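Long-range contacts in aminotransferase (Neisseria meningitidis Z2491, PDB 3JTX), which probably transfers amino groups between amino acids and keto acids as a pyridoxal-phosphate-dependent enzyme of the class I and II aminotransferase family: residues 40-48 with 295-306; 65-76 with 88-96. All coordinates share one frame; numbering follows the deposited sequence.

Contact 1: 40-48 with 295-306; sequences PKHPTPKVI and HVIDNRRLYQEK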
loop_
_atom_site.group_PDB
_atom_site.type_symbol
_atom_site.label_atom_id
_atom_site.label_comp_id
_atom_site.label_asym_id
_atom_site.label_seq_id
_atom_site.Cartn_x
_atom_site.Cartn_y
_atom_site.Cartn_z
ATOM N N PRO A 40 -15.407 -13.527 -1.734
ATOM C CA PRO A 40 -16.776 -13.476 -2.233
ATOM C C PRO A 40 -16.851 -13.645 -3.744
ATOM O O PRO A 40 -15.842 -13.467 -4.440
ATOM C CB PRO A 40 -17.255 -12.078 -1.823
ATOM C CG PRO A 40 -16.004 -11.259 -1.740
ATOM C CD PRO A 40 -14.930 -12.204 -1.287
ATOM N N LYS A 41 -18.043 -13.995 -4.224
ATOM C CA LYS A 41 -18.313 -14.180 -5.648
ATOM C C LYS A 41 -19.582 -13.454 -6.107
ATOM O O LYS A 41 -20.053 -13.687 -7.217
ATOM C CB LYS A 41 -18.425 -15.678 -5.975
ATOM C CG LYS A 41 -17.112 -16.439 -5.854
ATOM C CD LYS A 41 -17.077 -17.682 -6.755
ATOM N N HIS A 42 -20.147 -12.583 -5.269
ATOM C CA HIS A 42 -21.309 -11.807 -5.662
ATOM C C HIS A 42 -20.828 -10.554 -6.396
ATOM O O HIS A 42 -19.734 -10.062 -6.128
ATOM C CB HIS A 42 -22.159 -11.405 -4.452
ATOM C CG HIS A 42 -22.677 -12.568 -3.662
ATOM N ND1 HIS A 42 -23.067 -12.458 -2.346
ATOM C CD2 HIS A 42 -22.859 -13.868 -4.000
ATOM C CE1 HIS A 42 -23.471 -13.639 -1.908
ATOM N NE2 HIS A 42 -23.357 -14.512 -2.892
ATOM N N PRO A 43 -21.653 -10.032 -7.315
ATOM C CA PRO A 43 -21.221 -8.903 -8.145
ATOM C C PRO A 43 -21.193 -7.546 -7.421
ATOM O O PRO A 43 -21.910 -7.325 -6.435
ATOM C CB PRO A 43 -22.253 -8.874 -9.281
ATOM C CG PRO A 43 -23.477 -9.540 -8.732
ATOM C CD PRO A 43 -23.022 -10.483 -7.637
ATOM N N THR A 44 -20.357 -6.653 -7.941
ATOM C CA THR A 44 -20.236 -5.284 -7.448
ATOM C C THR A 44 -21.508 -4.495 -7.731
ATOM O O THR A 44 -22.026 -4.547 -8.837
ATOM C CB THR A 44 -19.032 -4.597 -8.116
ATOM O OG1 THR A 44 -17.839 -5.328 -7.783
ATOM C CG2 THR A 44 -18.894 -3.144 -7.658
ATOM N N PRO A 45 -22.017 -3.758 -6.733
ATOM C CA PRO A 45 -23.218 -2.939 -6.925
ATOM C C PRO A 45 -22.983 -1.661 -7.713
ATOM O O PRO A 45 -21.937 -1.039 -7.595
ATOM C CB PRO A 45 -23.625 -2.575 -5.496
ATOM C CG PRO A 45 -22.391 -2.652 -4.716
ATOM C CD PRO A 45 -21.522 -3.684 -5.350
ATOM N N LYS A 46 -24.007 -1.253 -8.451
ATOM C CA LYS A 46 -23.970 -0.074 -9.294
ATOM C C LYS A 46 -23.805 1.235 -8.517
ATOM O O LYS A 46 -23.212 2.170 -9.034
ATOM C CB LYS A 46 -25.236 -0.017 -10.161
ATOM C CG LYS A 46 -25.332 1.173 -11.108
ATOM C CD LYS A 46 -26.471 0.987 -12.135
ATOM C CE LYS A 46 -27.070 2.324 -12.581
ATOM N NZ LYS A 46 -26.063 3.191 -13.232
ATOM N N VAL A 47 -24.333 1.317 -7.295
ATOM C CA VAL A 47 -24.197 2.549 -6.507
ATOM C C VAL A 47 -22.709 2.938 -6.320
ATOM O O VAL A 47 -22.367 4.118 -6.321
ATOM C CB VAL A 47 -24.918 2.467 -5.133
ATOM C CG1 VAL A 47 -24.255 1.458 -4.189
ATOM C CG2 VAL A 47 -24.972 3.837 -4.485
ATOM N N ILE A 48 -21.841 1.935 -6.192
ATOM C CA ILE A 48 -20.408 2.153 -6.016
ATOM C C ILE A 48 -19.735 2.510 -7.358
ATOM O O ILE A 48 -18.964 3.480 -7.442
ATOM C CB ILE A 48 -19.726 0.915 -5.365
ATOM C CG1 ILE A 48 -20.331 0.621 -3.983
ATOM C CG2 ILE A 48 -18.198 1.118 -5.233
ATOM C CD1 ILE A 48 -19.735 -0.636 -3.262
ATOM N N HIS A 295 -27.686 -2.217 -0.861
ATOM C CA HIS A 295 -26.862 -3.256 -1.469
ATOM C C HIS A 295 -26.349 -4.239 -0.419
ATOM O O HIS A 295 -26.109 -5.408 -0.729
ATOM C CB HIS A 295 -25.730 -2.656 -2.303
ATOM C CG HIS A 295 -24.556 -2.174 -1.506
ATOM N ND1 HIS A 295 -24.505 -0.919 -0.943
ATOM C CD2 HIS A 295 -23.372 -2.769 -1.215
ATOM C CE1 HIS A 295 -23.347 -0.766 -0.317
ATOM N NE2 HIS A 295 -22.638 -1.873 -0.472
ATOM N N VAL A 296 -26.193 -3.775 0.827
ATOM C CA VAL A 296 -25.682 -4.629 1.896
ATOM C C VAL A 296 -26.787 -5.574 2.369
ATOM O O VAL A 296 -26.535 -6.770 2.591
ATOM C CB VAL A 296 -25.122 -3.815 3.068
ATOM C CG1 VAL A 296 -24.538 -4.744 4.104
ATOM C CG2 VAL A 296 -24.040 -2.828 2.583
ATOM N N ILE A 297 -28.005 -5.039 2.506
ATOM C CA ILE A 297 -29.179 -5.843 2.826
ATOM C C ILE A 297 -29.382 -6.944 1.769
ATOM O O ILE A 297 -29.573 -8.106 2.113
ATOM C CB ILE A 297 -30.444 -4.972 2.951
ATOM C CG1 ILE A 297 -30.340 -4.061 4.195
ATOM C CG2 ILE A 297 -31.713 -5.867 2.986
ATOM C CD1 ILE A 297 -31.224 -2.782 4.137
ATOM N N ASP A 298 -29.291 -6.589 0.490
ATOM C CA ASP A 298 -29.416 -7.573 -0.597
ATOM C C ASP A 298 -28.334 -8.663 -0.501
ATOM O O ASP A 298 -28.613 -9.851 -0.619
ATOM C CB ASP A 298 -29.315 -6.878 -1.952
ATOM C CG ASP A 298 -30.471 -5.906 -2.217
ATOM O OD1 ASP A 298 -31.523 -5.976 -1.546
ATOM O OD2 ASP A 298 -30.299 -5.051 -3.111
ATOM N N ASN A 299 -27.096 -8.246 -0.274
ATOM C CA ASN A 299 -25.966 -9.171 -0.159
ATOM C C ASN A 299 -26.195 -10.160 0.990
ATOM O O ASN A 299 -26.042 -11.386 0.835
ATOM C CB ASN A 299 -24.683 -8.365 0.066
ATOM C CG ASN A 299 -23.421 -9.177 -0.148
ATOM O OD1 ASN A 299 -23.342 -10.000 -1.068
ATOM N ND2 ASN A 299 -22.399 -8.917 0.683
ATOM N N ARG A 300 -26.556 -9.608 2.142
ATOM C CA ARG A 300 -26.807 -10.402 3.335
ATOM C C ARG A 300 -27.949 -11.391 3.088
ATOM O O ARG A 300 -27.892 -12.541 3.512
ATOM C CB ARG A 300 -27.111 -9.480 4.526
ATOM C CG ARG A 300 -27.588 -10.190 5.762
ATOM C CD ARG A 300 -27.811 -9.224 6.906
ATOM N NE ARG A 300 -26.810 -8.169 6.924
ATOM C CZ ARG A 300 -27.092 -6.874 6.839
ATOM N NH1 ARG A 300 -28.352 -6.474 6.754
ATOM N NH2 ARG A 300 -26.115 -5.977 6.866
ATOM N N ARG A 301 -28.977 -10.959 2.368
ATOM C CA ARG A 301 -30.102 -11.842 2.031
ATOM C C ARG A 301 -29.661 -13.053 1.167
ATOM O O ARG A 301 -30.173 -14.167 1.355
ATOM C CB ARG A 301 -31.218 -11.048 1.338
ATOM C CG ARG A 301 -32.495 -11.832 1.040
ATOM N N LEU A 302 -28.726 -12.849 0.234
ATOM C CA LEU A 302 -28.187 -13.964 -0.567
ATOM C C LEU A 302 -27.549 -15.017 0.337
ATOM O O LEU A 302 -27.785 -16.212 0.161
ATOM C CB LEU A 302 -27.149 -13.491 -1.597
ATOM C CG LEU A 302 -27.603 -12.627 -2.786
ATOM C CD1 LEU A 302 -26.379 -12.126 -3.555
ATOM C CD2 LEU A 302 -28.570 -13.373 -3.720
ATOM N N TYR A 303 -26.749 -14.584 1.312
ATOM C CA TYR A 303 -26.078 -15.543 2.196
ATOM C C TYR A 303 -27.056 -16.250 3.142
ATOM O O TYR A 303 -26.937 -17.450 3.375
ATOM C CB TYR A 303 -24.971 -14.867 3.003
ATOM C CG TYR A 303 -23.768 -14.426 2.187
ATOM C CD1 TYR A 303 -22.930 -15.358 1.574
ATOM C CD2 TYR A 303 -23.443 -13.082 2.070
ATOM C CE1 TYR A 303 -21.806 -14.958 0.844
ATOM C CE2 TYR A 303 -22.324 -12.668 1.353
ATOM C CZ TYR A 303 -21.506 -13.607 0.741
ATOM O OH TYR A 303 -20.388 -13.205 0.028
ATOM N N GLN A 304 -27.995 -15.490 3.702
ATOM C CA GLN A 304 -29.074 -16.034 4.528
ATOM C C GLN A 304 -29.802 -17.194 3.830
ATOM O O GLN A 304 -30.030 -18.248 4.435
ATOM C CB GLN A 304 -30.068 -14.916 4.879
ATOM C CG GLN A 304 -31.364 -15.353 5.552
ATOM C CD GLN A 304 -31.300 -15.397 7.076
ATOM O OE1 GLN A 304 -30.747 -14.504 7.722
ATOM N NE2 GLN A 304 -31.907 -16.429 7.655
ATOM N N GLU A 305 -30.160 -16.995 2.564
ATOM C CA GLU A 305 -30.887 -18.012 1.801
ATOM C C GLU A 305 -30.038 -19.276 1.707
ATOM O O GLU A 305 -30.513 -20.376 1.952
ATOM C CB GLU A 305 -31.219 -17.471 0.407
ATOM C CG GLU A 305 -31.996 -18.425 -0.478
ATOM C CD GLU A 305 -32.212 -17.900 -1.903
ATOM O OE1 GLU A 305 -31.550 -16.905 -2.307
ATOM O OE2 GLU A 305 -33.035 -18.511 -2.621
ATOM N N LYS A 306 -28.756 -19.116 1.391
ATOM C CA LYS A 306 -27.871 -20.268 1.284
ATOM C C LYS A 306 -27.809 -21.076 2.590
ATOM O O LYS A 306 -27.959 -22.298 2.574
ATOM C CB LYS A 306 -26.450 -19.832 0.897
ATOM C CG LYS A 306 -26.345 -19.177 -0.478
ATOM C CD LYS A 306 -24.914 -18.772 -0.792
ATOM C CE LYS A 306 -24.834 -17.523 -1.666
ATOM N NZ LYS A 306 -23.410 -17.219 -2.013
HETATM O O HOH W 1 -20.101 -14.593 -2.320
#
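The backbones come nearest at His42 with Asn299 (CA atoms 7.7 Å apart) and at Pro45 with His295 (6.6 Å), as residues 40-48 pass along helix 294-314 before turning into helix 46-54. The imidazole of His42 illustrates how one ring can be fixed through both nitrogens and both faces. Its ND1 donates to Asn299 OD1 (2.8 Å), a nearly straight bond at 167° that lies in the ring plane. Asn299 CG lies anti to the backbone N (chi1 -165°), which carries the amide toward His42, almost perpendicular to the ring. At the other nitrogen, Lys306 NZ donates to His42 NE2 over 2.8 Å, slightly tilted from the ring plane. With ND1 donating and NE2 accepting, the ring is consistent with the neutral form. Leu302 CD1 sits over the centre of one face in a CH-pi contact, 3.6 Å from the centroid; a water bound to Tyr303 OH and Lys41 N lies over the opposite face. His42 CE1 lies over one face of the Tyr303 ring, toward its rim, 3.3 Å from CZ, the planes inclined at 39°. Lys306 NZ also donates to the carbonyls of Leu377 and Ala379. Farther along, Pro45 CG packs on His295 CD2 at 3.6 Å, while Asp292 bonds to His295 ND1. The arrangement fits the fold-type I aminotransferase architecture, in which an N-terminal segment packs on the long helix leading from the large domain to the small one, here close to the loop after the cofactor-linked Lys245, where Ser247 and Asn248 bond to His295 and Asn299.

Contact 2: 65-76 with 88-96; sequences TAGLPELRQACA and VDADNEILP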
loop_
_atom_site.group_PDB
_atom_site.type_symbol
_atom_site.label_atom_id
_atom_site.label_comp_id
_atom_site.label_asym_id
_atom_site.label_seq_id
_atom_site.Cartn_x
_atom_site.Cartn_y
_atom_site.Cartn_z
ATOM N N THR A 65 -2.818 11.481 2.741
ATOM C CA THR A 65 -2.862 10.160 3.391
ATOM C C THR A 65 -4.035 9.991 4.339
ATOM O O THR A 65 -4.603 8.907 4.455
ATOM C CB THR A 65 -1.522 9.901 4.133
ATOM O OG1 THR A 65 -0.446 10.127 3.211
ATOM C CG2 THR A 65 -1.456 8.484 4.658
ATOM N N ALA A 66 -4.415 11.065 5.026
ATOM C CA ALA A 66 -5.518 11.013 5.983
ATOM C C ALA A 66 -6.893 10.875 5.319
ATOM O O ALA A 66 -7.872 10.553 5.986
ATOM C CB ALA A 66 -5.490 12.261 6.903
ATOM N N GLY A 67 -6.973 11.127 4.013
ATOM C CA GLY A 67 -8.242 11.030 3.290
ATOM C C GLY A 67 -9.085 12.279 3.402
ATOM O O GLY A 67 -8.801 13.170 4.197
ATOM N N LEU A 68 -10.137 12.342 2.595
ATOM C CA LEU A 68 -11.033 13.492 2.587
ATOM C C LEU A 68 -11.842 13.552 3.876
ATOM O O LEU A 68 -12.283 12.517 4.380
ATOM C CB LEU A 68 -11.994 13.384 1.405
ATOM C CG LEU A 68 -11.399 13.581 0.018
ATOM C CD1 LEU A 68 -12.441 13.216 -1.053
ATOM C CD2 LEU A 68 -10.874 15.009 -0.165
ATOM N N PRO A 69 -12.074 14.761 4.395
ATOM C CA PRO A 69 -12.961 14.842 5.544
ATOM C C PRO A 69 -14.278 14.088 5.338
ATOM O O PRO A 69 -14.761 13.419 6.249
ATOM C CB PRO A 69 -13.236 16.345 5.664
ATOM C CG PRO A 69 -12.048 17.012 5.084
ATOM C CD PRO A 69 -11.538 16.089 4.006
ATOM N N GLU A 70 -14.864 14.197 4.146
ATOM C CA GLU A 70 -16.157 13.564 3.886
ATOM C C GLU A 70 -16.089 12.026 3.853
ATOM O O GLU A 70 -17.072 11.370 4.166
ATOM C CB GLU A 70 -16.848 14.152 2.626
ATOM C CG GLU A 70 -16.049 14.094 1.328
ATOM C CD GLU A 70 -15.250 15.372 1.032
ATOM O OE1 GLU A 70 -14.598 15.923 1.953
ATOM O OE2 GLU A 70 -15.287 15.831 -0.134
ATOM N N LEU A 71 -14.937 11.437 3.527
ATOM C CA LEU A 71 -14.808 9.978 3.675
ATOM C C LEU A 71 -14.728 9.574 5.148
ATOM O O LEU A 71 -15.388 8.624 5.565
ATOM C CB LEU A 71 -13.603 9.417 2.905
ATOM C CG LEU A 71 -13.261 7.939 3.145
ATOM C CD1 LEU A 71 -14.471 7.053 2.813
ATOM C CD2 LEU A 71 -12.020 7.542 2.328
ATOM N N ARG A 72 -13.914 10.270 5.945
ATOM C CA ARG A 72 -13.822 9.921 7.365
ATOM C C ARG A 72 -15.188 10.101 8.055
ATOM O O ARG A 72 -15.570 9.312 8.936
ATOM C CB ARG A 72 -12.697 10.691 8.057
ATOM C CG ARG A 72 -11.312 10.131 7.694
ATOM C CD ARG A 72 -10.158 10.872 8.328
ATOM N NE ARG A 72 -9.786 12.021 7.505
ATOM C CZ ARG A 72 -10.063 13.289 7.783
ATOM N NH1 ARG A 72 -10.708 13.625 8.879
ATOM N NH2 ARG A 72 -9.672 14.228 6.956
ATOM N N GLN A 73 -15.945 11.105 7.622
ATOM C CA GLN A 73 -17.269 11.363 8.179
ATOM C C GLN A 73 -18.287 10.304 7.762
ATOM O O GLN A 73 -19.161 9.927 8.567
ATOM C CB GLN A 73 -17.756 12.788 7.830
ATOM C CG GLN A 73 -19.014 13.196 8.566
ATOM C CD GLN A 73 -18.834 13.196 10.079
ATOM O OE1 GLN A 73 -17.853 13.730 10.589
ATOM N NE2 GLN A 73 -19.783 12.602 10.797
ATOM N N ALA A 74 -18.179 9.810 6.525
ATOM C CA ALA A 74 -19.026 8.698 6.072
ATOM C C ALA A 74 -18.776 7.451 6.933
ATOM O O ALA A 74 -19.710 6.731 7.300
ATOM C CB ALA A 74 -18.768 8.381 4.611
ATOM N N CYS A 75 -17.512 7.203 7.257
ATOM C CA CYS A 75 -17.169 6.100 8.147
ATOM C C CYS A 75 -17.746 6.313 9.544
ATOM O O CYS A 75 -18.316 5.382 10.122
ATOM C CB CYS A 75 -15.662 5.898 8.212
ATOM S SG CYS A 75 -14.961 5.432 6.628
ATOM N N ALA A 76 -17.594 7.523 10.075
ATOM C CA ALA A 76 -18.148 7.892 11.396
ATOM C C ALA A 76 -19.668 7.735 11.430
ATOM O O ALA A 76 -20.234 7.206 12.399
ATOM C CB ALA A 76 -17.751 9.305 11.763
ATOM N N VAL A 88 -17.786 8.165 17.105
ATOM C CA VAL A 88 -16.360 8.088 16.822
ATOM C C VAL A 88 -16.001 9.344 16.021
ATOM O O VAL A 88 -16.686 9.692 15.064
ATOM C CB VAL A 88 -16.051 6.798 16.007
ATOM C CG1 VAL A 88 -14.593 6.745 15.527
ATOM C CG2 VAL A 88 -16.407 5.555 16.831
ATOM N N ASP A 89 -14.938 10.025 16.411
ATOM C CA ASP A 89 -14.640 11.356 15.857
ATOM C C ASP A 89 -13.905 11.228 14.522
ATOM O O ASP A 89 -12.792 10.736 14.482
ATOM C CB ASP A 89 -13.806 12.148 16.886
ATOM C CG ASP A 89 -13.548 13.595 16.473
ATOM O OD1 ASP A 89 -13.679 13.949 15.284
ATOM O OD2 ASP A 89 -13.201 14.387 17.371
ATOM N N ALA A 90 -14.534 11.681 13.434
ATOM C CA ALA A 90 -13.940 11.638 12.100
ATOM C C ALA A 90 -12.623 12.415 12.020
ATOM O O ALA A 90 -11.739 12.052 11.246
ATOM C CB ALA A 90 -14.942 12.148 11.037
ATOM N N ASP A 91 -12.475 13.455 12.838
ATOM C CA ASP A 91 -11.253 14.288 12.826
ATOM C C ASP A 91 -10.005 13.607 13.395
ATOM O O ASP A 91 -8.894 14.034 13.068
ATOM C CB ASP A 91 -11.449 15.575 13.655
ATOM C CG ASP A 91 -12.486 16.527 13.071
ATOM O OD1 ASP A 91 -12.684 16.556 11.838
ATOM O OD2 ASP A 91 -13.084 17.287 13.864
ATOM N N ASN A 92 -10.145 12.599 14.269
ATOM C CA ASN A 92 -8.934 12.021 14.851
ATOM C C ASN A 92 -8.974 10.537 15.214
ATOM O O ASN A 92 -7.942 9.991 15.573
ATOM C CB ASN A 92 -8.422 12.866 16.030
ATOM C CG ASN A 92 -9.396 12.929 17.191
ATOM O OD1 ASN A 92 -10.353 12.171 17.265
ATOM N ND2 ASN A 92 -9.135 13.841 18.118
ATOM N N GLU A 93 -10.120 9.872 15.041
ATOM C CA GLU A 93 -10.258 8.449 15.404
ATOM C C GLU A 93 -10.463 7.494 14.240
ATOM O O GLU A 93 -10.711 6.306 14.455
ATOM C CB GLU A 93 -11.401 8.268 16.405
ATOM C CG GLU A 93 -11.099 8.842 17.779
ATOM C CD GLU A 93 -12.178 8.555 18.805
ATOM O OE1 GLU A 93 -13.352 8.904 18.554
ATOM O OE2 GLU A 93 -11.839 7.987 19.873
ATOM N N ILE A 94 -10.350 8.001 13.015
ATOM C CA ILE A 94 -10.579 7.212 11.810
ATOM C C ILE A 94 -9.519 7.507 10.741
ATOM O O ILE A 94 -9.269 8.659 10.415
ATOM C CB ILE A 94 -11.967 7.527 11.209
ATOM C CG1 ILE A 94 -13.059 7.285 12.250
ATOM C CG2 ILE A 94 -12.204 6.704 9.920
ATOM C CD1 ILE A 94 -14.485 7.465 11.758
ATOM N N LEU A 95 -8.892 6.469 10.191
ATOM C CA LEU A 95 -8.071 6.626 8.963
ATOM C C LEU A 95 -8.578 5.687 7.883
ATOM O O LEU A 95 -8.818 4.505 8.146
ATOM C CB LEU A 95 -6.583 6.317 9.206
ATOM C CG LEU A 95 -5.780 7.270 10.094
ATOM C CD1 LEU A 95 -4.311 6.748 10.285
ATOM C CD2 LEU A 95 -5.831 8.723 9.520
ATOM N N PRO A 96 -8.726 6.195 6.651
ATOM C CA PRO A 96 -8.976 5.232 5.576
ATOM C C PRO A 96 -7.742 4.382 5.254
ATOM O O PRO A 96 -6.590 4.848 5.382
ATOM C CB PRO A 96 -9.346 6.125 4.389
ATOM C CG PRO A 96 -8.714 7.441 4.678
ATOM C CD PRO A 96 -8.525 7.568 6.154
HETATM O O HOH W 2 -4.462 6.460 5.913
HETATM O O HOH W 3 -17.047 13.140 13.371
HETATM O O HOH W 4 -19.689 7.645 15.045
#
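Arg72, on helix 69-82, reaches across to the turn and edge strand that follow this helix, a helix-to-strand connection in the large PLP-binding domain of an aminotransferase; the axes of 69-76 and 94-96 approach to 8.4 Å. The side chain shows how an arginine can use its whole length. CB rests 3.6 Å from Ala90 O, near Ala90 CB as well, and CG lies 3.7 Å from Ile94 O. CD then comes within 3.2 Å of Ile94 O, after which the chain bends (chi3 -86°) and turns the guanidinium toward three backbone carbonyls. NE donates to Ala66 O, NH2 to Gly67 O and NH1 to Ala90 O, the last over 3.0 Å. All three donors stand above the planes of their carbonyls. Together the bonds tie the turn before the helix to the turn before the strand. Alongside these polar bonds, Ala76 CB meets Ile94 CD1 at 3.7 Å, and Leu71 CD2 reaches Pro96 CB. The backbone of Leu95 pairs with Val257 of strand 255-259, joining the segment to the sheet. One water links Gln73 OE1 with Ala90 N, and another accepts from Val88 N and donates to Ala76 O at 2.7 Å.

How the contacts relate
Contact 2 is nested inside the long chain loop that contact 1 closes: residues 40-48 come first, then 65-76 and 88-96, and only much later 295-306. The centres are 25 Å apart and the nearest atoms about 11 Å, with no direct touch. Helix 280-291 lies between them, receiving Ile48 from contact 1 and Leu68, Leu71 and Ala74 from contact 2. Contact 2 joins segments only 12 residues apart, setting helix 69-82 against edge strand 94-97 of the seven-stranded mixed sheet. Contact 1 draws together residues 247 positions apart near the second subunit, and so sets the early segment 40-48 against helix 294-314, beside the loop that follows Lys245.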